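Local coordinates for cysteine protease-like VirA (Shigella flexneri, PDB 3EB8), which acts as a secreted virulence effector that promotes Shigella entry into epithelial cells and spread within and between them, apparently without being a protease despite its name, at residues S24-Q29 against F36-I41; S45-L50 against F58-D63; I259-N264 against P308-C313. All coordinates share one frame; numbering follows the deposited sequence.

In the fold
Contacts 1 and 2 sit side by side, their centres 10 Å apart, in the antiparallel five-strand sheet near the start of the chain, joined through strands 35-41 and 44-51. Contact 1 adds the short edge strand 24-25 and is partly buried; contact 2, one hairpin further along the sheet, is a surface contact. Both rest on main-chain hydrogen bonds, each with a charged or polar side-chain cluster on one face, and Glu35 serves both. Contact 3 lies apart, its centre 34 Å and 39 Å from those of contacts 1 and 2, where helix 245-265 meets the mixed sheet. Also partly buried, it relies on a single side-chain-to-carbonyl bond and an isoleucine wedge.

Contact 1 of 3, residues S24-Q29 against F36-I41; sequences SPSLSQ and FAHANI
His38 wedges CG between its own N and C (chi1 66°), folding the ring over the backbone toward 24-29. Its CB lies 3.6 Å from Ser26 OG, while Arg47 of the next strand packs against the same methylene. Further out, ND1 donates to Ser26 OG at 2.9 Å, the hydroxyl lying only 3° out of the ring plane. CE1 comes within 3.4 Å of Pro25 O, and NE2 at the tip stands 4.0 Å from Ser24 CB. Beneath the ring the main chains pair as in a beta hairpin. Ser24 and His38 form an antiparallel hydrogen-bonded pair: Ser24 N gives to His38 O, and His38 N returns a 2.9 Å bond to Ser24 O, almost head-on to the carbonyl. The non-hydrogen-bonded pair Pro25 and Ala37 follows, and Ser26 N then reaches Phe36 O at 2.9 Å from above the carbonyl plane. Across strand 35-41, Phe36 and Ala37 both face Leu48 of strand 44-51 in a classic beta bulge; Phe87 of strand 86-87 packs on Pro25, Phe36 and Ala37. Ser26 OG is gripped a second time, by the Glu35 carboxylate. It thus bridges imidazole and carboxylate and fixes the ring's rotation, with ND1 carrying its proton toward the hydroxyl. The charges of Glu35 and Arg47 probably offset one another, leaving the ionisation of His38 open.

Contact 2 of 3, residues S45-L50 against F58-D63; sequences SIRLCL and FYLDGD
Arg47 folds back along its own strand: bent at its second torsion (-61°), it lays NE 2.8 Å from Ser45 OG, two residues earlier, in a nearly straight bond that lies in the guanidinium plane. Ser45 OG, held anti to its backbone N, also lies close to the side-chain amide of Asn40, and Arg47 NH1 forms a salt bridge with Glu35, so the guanidinium is tied at two places. Over one of its faces, displaced from the centre, sits the Leu60 methyl CD2, 3.9 Å from Arg47 NH2; the two side chains run roughly perpendicular. The backbone beneath is an antiparallel beta hairpin, strands 44-51 and 54-61, the third and fourth of the five-strand sheet. Ser45 with Leu60 and Arg47 with Phe58 are hydrogen-bonded pairs, their side chains on one face. Leu60 N meets Ser45 O at 2.8 Å, almost head-on to the carbonyl, and Phe58 N meets Arg47 O at 2.8 Å in the carbonyl plane. Ile46 and Tyr59, the non-hydrogen-bonded pair between them, share the other face, where Ile46 CG1 touches Tyr59 CD2 at 4.0 Å as the side chains pass at a slant. Back beside Arg47, Cys49 SG approaches the Phe58 ring obliquely, 3.8 Å from Phe58 CD1, in a sulfur-aromatic contact. Met32, from the loop before strand 35-41, packs on both Arg47 and Phe58.

Contact 3 of 3, residues I259-N264 against P308-C313; sequences IENRLN and PSHITC
Asn261 makes the one hydrogen bond between 259-264 and 308-313: its ND2 donates to Ile311 O at 2.7 Å and 165°, coming in on a lone pair of the carbonyl, with the acceptor lying in the plane of the amide. Its first torsion (-54°) sets CG beside the backbone N, and CB passes just 3.2 Å from Ile311 O, so the whole side chain leans on that carbonyl. Ile311 answers from the strand by wedging against the helix. Its CG2 touches Asn261 CB at 3.9 Å, while CG1 meets Arg262 CB at 4.0 Å. In the next shell, Asn258, Met266 and Val271 close round Ile311. Arg262 sends its guanidinium away from the strand, and its NH2 is anchored by Gln269 O. On either side of Ile311, His310 NE2 bonds Ile254 O, about two turns before Asn261 in the same helix, and Thr312 OG1 bonds Ser355 OG of strand 348-356. Helix 245-265, in the region assigned to tubulin binding, thus lies across strand 300-312 with local axes 6.8 Å apart at 60°, as a helix packed across a strand of a mixed beta-sheet, an alpha/beta layer contact.

Contact 1 of 3, residues S24-Q29 against F36-I41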
loop_
_atom_site.group_PDB
_atom_site.type_symbol
_atom_site.label_atom_id
_atom_site.label_comp_id
_atom_site.label_asym_id
_atom_site.label_seq_id
_atom_site.Cartn_x
_atom_site.Cartn_y
_atom_site.Cartn_z
ATOM N N SER A 24 6.260 13.385 7.186
ATOM C CA SER A 24 6.078 12.060 7.761
ATOM C C SER A 24 4.993 12.105 8.815
ATOM O O SER A 24 4.795 13.137 9.452
ATOM C CB SER A 24 7.387 11.580 8.393
ATOM O OG SER A 24 8.481 11.827 7.521
ATOM N N PRO A 25 4.283 10.987 9.004
ATOM C CA PRO A 25 3.251 10.903 10.043
ATOM C C PRO A 25 3.857 11.219 11.398
ATOM O O PRO A 25 5.002 10.843 11.666
ATOM C CB PRO A 25 2.831 9.428 10.005
ATOM C CG PRO A 25 3.245 8.938 8.686
ATOM C CD PRO A 25 4.461 9.713 8.293
ATOM N N SER A 26 3.113 11.914 12.241
ATOM C CA SER A 26 3.604 12.206 13.573
ATOM C C SER A 26 3.073 11.182 14.580
ATOM O O SER A 26 1.900 11.206 14.945
ATOM C CB SER A 26 3.222 13.628 13.962
ATOM O OG SER A 26 3.876 14.542 13.099
ATOM N N LEU A 27 3.933 10.258 14.995
ATOM C CA LEU A 27 3.551 9.244 15.970
ATOM C C LEU A 27 4.139 9.676 17.297
ATOM O O LEU A 27 3.618 9.362 18.365
ATOM C CB LEU A 27 4.128 7.890 15.577
ATOM C CG LEU A 27 4.073 7.534 14.089
ATOM C CD1 LEU A 27 4.919 6.288 13.810
ATOM C CD2 LEU A 27 2.632 7.352 13.610
ATOM N N SER A 28 5.246 10.399 17.186
ATOM C CA SER A 28 5.926 11.043 18.294
ATOM C C SER A 28 4.951 11.331 19.431
ATOM O O SER A 28 3.791 11.670 19.193
ATOM C CB SER A 28 6.551 12.350 17.785
ATOM O OG SER A 28 6.538 12.422 16.352
ATOM N N GLN A 29 5.417 11.188 20.666
ATOM C CA GLN A 29 4.593 11.521 21.820
ATOM C C GLN A 29 4.682 13.010 22.135
ATOM O O GLN A 29 3.872 13.552 22.895
ATOM C CB GLN A 29 4.992 10.686 23.044
ATOM C CG GLN A 29 4.293 9.331 23.132
ATOM C CD GLN A 29 4.334 8.730 24.537
ATOM O OE1 GLN A 29 3.297 8.579 25.189
ATOM N NE2 GLN A 29 5.533 8.394 25.010
ATOM N N PHE A 36 -0.611 15.642 12.882
ATOM C CA PHE A 36 -0.663 14.361 12.202
ATOM C C PHE A 36 0.525 14.181 11.266
ATOM O O PHE A 36 0.828 13.062 10.857
ATOM C CB PHE A 36 -1.982 14.200 11.436
ATOM C CG PHE A 36 -2.145 15.171 10.307
ATOM C CD1 PHE A 36 -1.674 14.863 9.039
ATOM C CD2 PHE A 36 -2.761 16.387 10.511
ATOM C CE1 PHE A 36 -1.809 15.744 8.002
ATOM C CE2 PHE A 36 -2.904 17.278 9.467
ATOM C CZ PHE A 36 -2.427 16.951 8.210
ATOM N N ALA A 37 1.203 15.272 10.926
ATOM C CA ALA A 37 2.413 15.173 10.113
ATOM C C ALA A 37 3.442 16.246 10.445
ATOM O O ALA A 37 3.117 17.297 10.988
ATOM C CB ALA A 37 2.080 15.205 8.649
ATOM N N HIS A 38 4.693 15.968 10.107
ATOM C CA HIS A 38 5.767 16.917 10.339
ATOM C C HIS A 38 6.829 16.811 9.262
ATOM O O HIS A 38 7.013 15.764 8.645
ATOM C CB HIS A 38 6.439 16.647 11.676
ATOM C CG HIS A 38 7.160 15.341 11.711
ATOM N ND1 HIS A 38 6.562 14.175 12.125
ATOM C CD2 HIS A 38 8.417 15.012 11.339
ATOM C CE1 HIS A 38 7.429 13.185 12.031
ATOM N NE2 HIS A 38 8.561 13.666 11.557
ATOM N N ALA A 39 7.539 17.907 9.054
ATOM C CA ALA A 39 8.689 17.920 8.170
ATOM C C ALA A 39 9.769 18.734 8.848
ATOM O O ALA A 39 9.541 19.837 9.316
ATOM C CB ALA A 39 8.330 18.515 6.826
ATOM N N ASN A 40 10.948 18.157 8.945
ATOM C CA ASN A 40 12.064 18.845 9.560
ATOM C C ASN A 40 13.110 19.009 8.488
ATOM O O ASN A 40 13.751 18.042 8.069
ATOM C CB ASN A 40 12.610 18.052 10.754
ATOM C CG ASN A 40 11.533 17.752 11.798
ATOM O OD1 ASN A 40 10.671 18.586 12.058
ATOM N ND2 ASN A 40 11.580 16.557 12.392
ATOM N N ILE A 41 13.251 20.242 8.020
ATOM C CA ILE A 41 14.239 20.563 7.005
ATOM C C ILE A 41 15.266 21.573 7.496
ATOM O O ILE A 41 14.983 22.758 7.630
ATOM C CB ILE A 41 13.569 21.029 5.698
ATOM C CG1 ILE A 41 12.760 19.854 5.110
ATOM C CG2 ILE A 41 14.627 21.566 4.707
ATOM C CD1 ILE A 41 11.495 20.259 4.384
#

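Contact 2 of 3, residues S45-L50 against F58-D63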
loop_
_atom_site.group_PDB
_atom_site.type_symbol
_atom_site.label_atom_id
_atom_site.label_comp_id
_atom_site.label_asym_id
_atom_site.label_seq_id
_atom_site.Cartn_x
_atom_site.Cartn_y
_atom_site.Cartn_z
ATOM N N SER A 45 10.936 23.430 10.821
ATOM C CA SER A 45 10.013 22.346 11.047
ATOM C C SER A 45 8.623 22.806 10.694
ATOM O O SER A 45 8.218 23.904 11.056
ATOM C CB SER A 45 10.053 21.914 12.504
ATOM O OG SER A 45 9.224 20.787 12.701
ATOM N N ILE A 46 7.893 21.972 9.970
ATOM C CA ILE A 46 6.509 22.263 9.660
ATOM C C ILE A 46 5.653 21.187 10.316
ATOM O O ILE A 46 5.954 20.002 10.212
ATOM C CB ILE A 46 6.256 22.313 8.134
ATOM C CG1 ILE A 46 7.145 23.359 7.482
ATOM C CG2 ILE A 46 4.826 22.683 7.841
ATOM C CD1 ILE A 46 8.526 22.864 7.119
ATOM N N ARG A 47 4.608 21.607 11.014
ATOM C CA ARG A 47 3.701 20.667 11.631
ATOM C C ARG A 47 2.317 20.867 11.059
ATOM O O ARG A 47 1.837 21.998 10.945
ATOM C CB ARG A 47 3.671 20.862 13.143
ATOM C CG ARG A 47 5.032 20.977 13.774
ATOM C CD ARG A 47 5.858 19.721 13.562
ATOM N NE ARG A 47 7.127 19.826 14.275
ATOM C CZ ARG A 47 7.264 19.639 15.583
ATOM N NH1 ARG A 47 6.205 19.326 16.320
ATOM N NH2 ARG A 47 8.458 19.763 16.146
ATOM N N LEU A 48 1.672 19.769 10.695
ATOM C CA LEU A 48 0.317 19.825 10.183
ATOM C C LEU A 48 -0.623 19.276 11.235
ATOM O O LEU A 48 -0.481 18.130 11.658
ATOM C CB LEU A 48 0.208 18.996 8.918
ATOM C CG LEU A 48 1.316 19.290 7.912
ATOM C CD1 LEU A 48 1.201 18.378 6.689
ATOM C CD2 LEU A 48 1.281 20.742 7.510
ATOM N N CYS A 49 -1.579 20.094 11.660
ATOM C CA CYS A 49 -2.475 19.697 12.732
ATOM C C CYS A 49 -3.928 19.747 12.305
ATOM O O CYS A 49 -4.322 20.589 11.502
ATOM C CB CYS A 49 -2.259 20.577 13.964
ATOM S SG CYS A 49 -0.552 20.603 14.527
ATOM N N LEU A 50 -4.713 18.825 12.853
ATOM C CA LEU A 50 -6.151 18.810 12.679
ATOM C C LEU A 50 -6.793 19.120 14.016
ATOM O O LEU A 50 -6.390 18.582 15.048
ATOM C CB LEU A 50 -6.604 17.441 12.181
ATOM C CG LEU A 50 -6.531 17.298 10.666
ATOM C CD1 LEU A 50 -6.408 15.852 10.252
ATOM C CD2 LEU A 50 -7.758 17.931 10.032
ATOM N N PHE A 58 1.767 24.814 11.111
ATOM C CA PHE A 58 2.657 25.520 12.012
ATOM C C PHE A 58 4.078 25.526 11.466
ATOM O O PHE A 58 4.629 24.486 11.086
ATOM C CB PHE A 58 2.629 24.882 13.393
ATOM C CG PHE A 58 1.333 25.069 14.113
ATOM C CD1 PHE A 58 0.242 24.262 13.832
ATOM C CD2 PHE A 58 1.202 26.053 15.079
ATOM C CE1 PHE A 58 -0.952 24.431 14.494
ATOM C CE2 PHE A 58 0.012 26.229 15.752
ATOM C CZ PHE A 58 -1.070 25.416 15.460
ATOM N N TYR A 59 4.659 26.716 11.420
ATOM C CA TYR A 59 6.000 26.894 10.909
ATOM C C TYR A 59 6.932 27.237 12.063
ATOM O O TYR A 59 6.825 28.292 12.674
ATOM C CB TYR A 59 6.017 27.988 9.846
ATOM C CG TYR A 59 5.108 27.715 8.667
ATOM C CD1 TYR A 59 3.793 28.185 8.648
ATOM C CD2 TYR A 59 5.564 26.995 7.573
ATOM C CE1 TYR A 59 2.962 27.944 7.565
ATOM C CE2 TYR A 59 4.744 26.745 6.489
ATOM C CZ TYR A 59 3.450 27.221 6.484
ATOM O OH TYR A 59 2.656 26.958 5.387
ATOM N N LEU A 60 7.844 26.330 12.367
ATOM C CA LEU A 60 8.791 26.536 13.462
ATOM C C LEU A 60 10.203 26.863 12.956
ATOM O O LEU A 60 10.935 25.970 12.515
ATOM C CB LEU A 60 8.843 25.293 14.357
ATOM C CG LEU A 60 7.643 25.017 15.279
ATOM C CD1 LEU A 60 6.318 25.194 14.562
ATOM C CD2 LEU A 60 7.732 23.625 15.881
ATOM N N ASP A 61 10.573 28.140 13.000
ATOM C CA ASP A 61 11.949 28.523 12.727
ATOM C C ASP A 61 12.590 28.841 14.053
ATOM O O ASP A 61 12.599 29.998 14.474
ATOM C CB ASP A 61 12.035 29.741 11.799
ATOM C CG ASP A 61 13.451 29.970 11.252
ATOM O OD1 ASP A 61 13.602 30.744 10.274
ATOM O OD2 ASP A 61 14.410 29.372 11.799
ATOM N N GLY A 62 13.099 27.806 14.718
ATOM C CA GLY A 62 13.814 27.970 15.970
ATOM C C GLY A 62 12.950 28.323 17.167
ATOM O O GLY A 62 12.899 27.569 18.137
ATOM N N ASP A 63 12.281 29.472 17.106
ATOM C CA ASP A 63 11.508 29.981 18.235
ATOM C C ASP A 63 10.337 30.865 17.803
ATOM O O ASP A 63 9.558 31.327 18.633
ATOM C CB ASP A 63 12.417 30.765 19.180
ATOM C CG ASP A 63 13.183 31.871 18.470
ATOM O OD1 ASP A 63 12.754 32.300 17.377
ATOM O OD2 ASP A 63 14.218 32.313 19.009
#

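Contact 3 of 3, residues I259-N264 against P308-C313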
loop_
_atom_site.group_PDB
_atom_site.type_symbol
_atom_site.label_atom_id
_atom_site.label_comp_id
_atom_site.label_asym_id
_atom_site.label_seq_id
_atom_site.Cartn_x
_atom_site.Cartn_y
_atom_site.Cartn_z
ATOM N N ILE A 259 -21.876 0.845 -3.896
ATOM C CA ILE A 259 -23.114 0.250 -4.392
ATOM C C ILE A 259 -24.164 1.289 -4.802
ATOM O O ILE A 259 -24.828 1.146 -5.837
ATOM C CB ILE A 259 -23.772 -0.632 -3.344
ATOM C CG1 ILE A 259 -23.000 -1.927 -3.155
ATOM C CG2 ILE A 259 -25.194 -0.936 -3.742
ATOM C CD1 ILE A 259 -23.681 -2.850 -2.193
ATOM N N GLU A 260 -24.333 2.324 -3.986
ATOM C CA GLU A 260 -25.305 3.373 -4.308
ATOM C C GLU A 260 -24.952 4.101 -5.604
ATOM O O GLU A 260 -25.810 4.335 -6.452
ATOM C CB GLU A 260 -25.410 4.402 -3.188
ATOM C CG GLU A 260 -26.565 4.174 -2.220
ATOM C CD GLU A 260 -26.197 3.262 -1.057
ATOM O OE1 GLU A 260 -25.835 2.089 -1.304
ATOM O OE2 GLU A 260 -26.284 3.721 0.107
ATOM N N ASN A 261 -23.688 4.481 -5.745
ATOM C CA ASN A 261 -23.258 5.177 -6.938
ATOM C C ASN A 261 -23.368 4.278 -8.174
ATOM O O ASN A 261 -23.749 4.732 -9.252
ATOM C CB ASN A 261 -21.844 5.723 -6.758
ATOM C CG ASN A 261 -21.714 6.578 -5.510
ATOM O OD1 ASN A 261 -22.698 7.122 -5.018
ATOM N ND2 ASN A 261 -20.499 6.696 -4.988
ATOM N N ARG A 262 -23.052 3.000 -8.012
ATOM C CA ARG A 262 -23.164 2.068 -9.111
ATOM C C ARG A 262 -24.628 2.000 -9.599
ATOM O O ARG A 262 -24.922 2.199 -10.788
ATOM C CB ARG A 262 -22.623 0.699 -8.700
ATOM C CG ARG A 262 -22.879 -0.370 -9.724
ATOM C CD ARG A 262 -21.688 -1.270 -9.893
ATOM N NE ARG A 262 -21.776 -2.002 -11.147
ATOM C CZ ARG A 262 -20.963 -2.993 -11.475
ATOM N NH1 ARG A 262 -20.003 -3.364 -10.638
ATOM N NH2 ARG A 262 -21.114 -3.612 -12.635
ATOM N N LEU A 263 -25.547 1.762 -8.673
ATOM C CA LEU A 263 -26.970 1.705 -9.013
ATOM C C LEU A 263 -27.442 3.024 -9.623
ATOM O O LEU A 263 -28.229 3.055 -10.567
ATOM C CB LEU A 263 -27.788 1.421 -7.754
ATOM C CG LEU A 263 -28.922 0.420 -7.943
ATOM C CD1 LEU A 263 -29.905 0.797 -9.099
ATOM C CD2 LEU A 263 -28.277 -0.930 -8.164
ATOM N N ASN A 264 -26.967 4.123 -9.060
ATOM C CA ASN A 264 -27.406 5.447 -9.483
ATOM C C ASN A 264 -26.855 5.832 -10.865
ATOM O O ASN A 264 -27.576 6.345 -11.710
ATOM C CB ASN A 264 -26.959 6.476 -8.439
ATOM C CG ASN A 264 -28.020 7.496 -8.127
ATOM O OD1 ASN A 264 -29.205 7.251 -8.335
ATOM N ND2 ASN A 264 -27.601 8.653 -7.612
ATOM N N PRO A 308 -9.313 -1.897 -5.010
ATOM C CA PRO A 308 -10.634 -2.235 -5.545
ATOM C C PRO A 308 -11.243 -1.033 -6.243
ATOM O O PRO A 308 -11.018 0.089 -5.825
ATOM C CB PRO A 308 -11.453 -2.548 -4.282
ATOM C CG PRO A 308 -10.693 -1.875 -3.179
ATOM C CD PRO A 308 -9.271 -2.075 -3.553
ATOM N N SER A 309 -12.014 -1.272 -7.293
ATOM C CA SER A 309 -12.686 -0.178 -7.989
ATOM C C SER A 309 -13.806 0.389 -7.107
ATOM O O SER A 309 -14.399 -0.340 -6.307
ATOM C CB SER A 309 -13.268 -0.677 -9.301
ATOM O OG SER A 309 -14.365 -1.514 -9.029
ATOM N N HIS A 310 -14.093 1.679 -7.266
ATOM C CA HIS A 310 -15.104 2.366 -6.474
ATOM C C HIS A 310 -15.854 3.374 -7.343
ATOM O O HIS A 310 -15.256 4.341 -7.825
ATOM C CB HIS A 310 -14.451 3.107 -5.301
ATOM C CG HIS A 310 -15.437 3.633 -4.305
ATOM N ND1 HIS A 310 -15.784 4.968 -4.216
ATOM C CD2 HIS A 310 -16.175 2.995 -3.366
ATOM C CE1 HIS A 310 -16.680 5.124 -3.263
ATOM N NE2 HIS A 310 -16.933 3.944 -2.729
ATOM N N ILE A 311 -17.153 3.168 -7.549
ATOM C CA ILE A 311 -17.906 4.107 -8.366
ATOM C C ILE A 311 -18.188 5.371 -7.575
ATOM O O ILE A 311 -18.697 5.316 -6.458
ATOM C CB ILE A 311 -19.235 3.518 -8.902
ATOM C CG1 ILE A 311 -18.993 2.144 -9.532
ATOM C CG2 ILE A 311 -19.873 4.476 -9.903
ATOM C CD1 ILE A 311 -17.841 2.117 -10.525
ATOM N N THR A 312 -17.829 6.509 -8.154
ATOM C CA THR A 312 -18.099 7.802 -7.550
ATOM C C THR A 312 -19.112 8.513 -8.419
ATOM O O THR A 312 -19.555 7.977 -9.436
ATOM C CB THR A 312 -16.832 8.681 -7.493
ATOM O OG1 THR A 312 -16.450 9.044 -8.831
ATOM C CG2 THR A 312 -15.673 7.935 -6.797
ATOM N N CYS A 313 -19.471 9.728 -8.025
ATOM C CA CYS A 313 -20.425 10.518 -8.796
ATOM C C CYS A 313 -19.825 11.032 -10.116
ATOM O O CYS A 313 -20.519 11.674 -10.904
ATOM C CB CYS A 313 -20.901 11.706 -7.971
ATOM S SG CYS A 313 -19.521 12.729 -7.541
#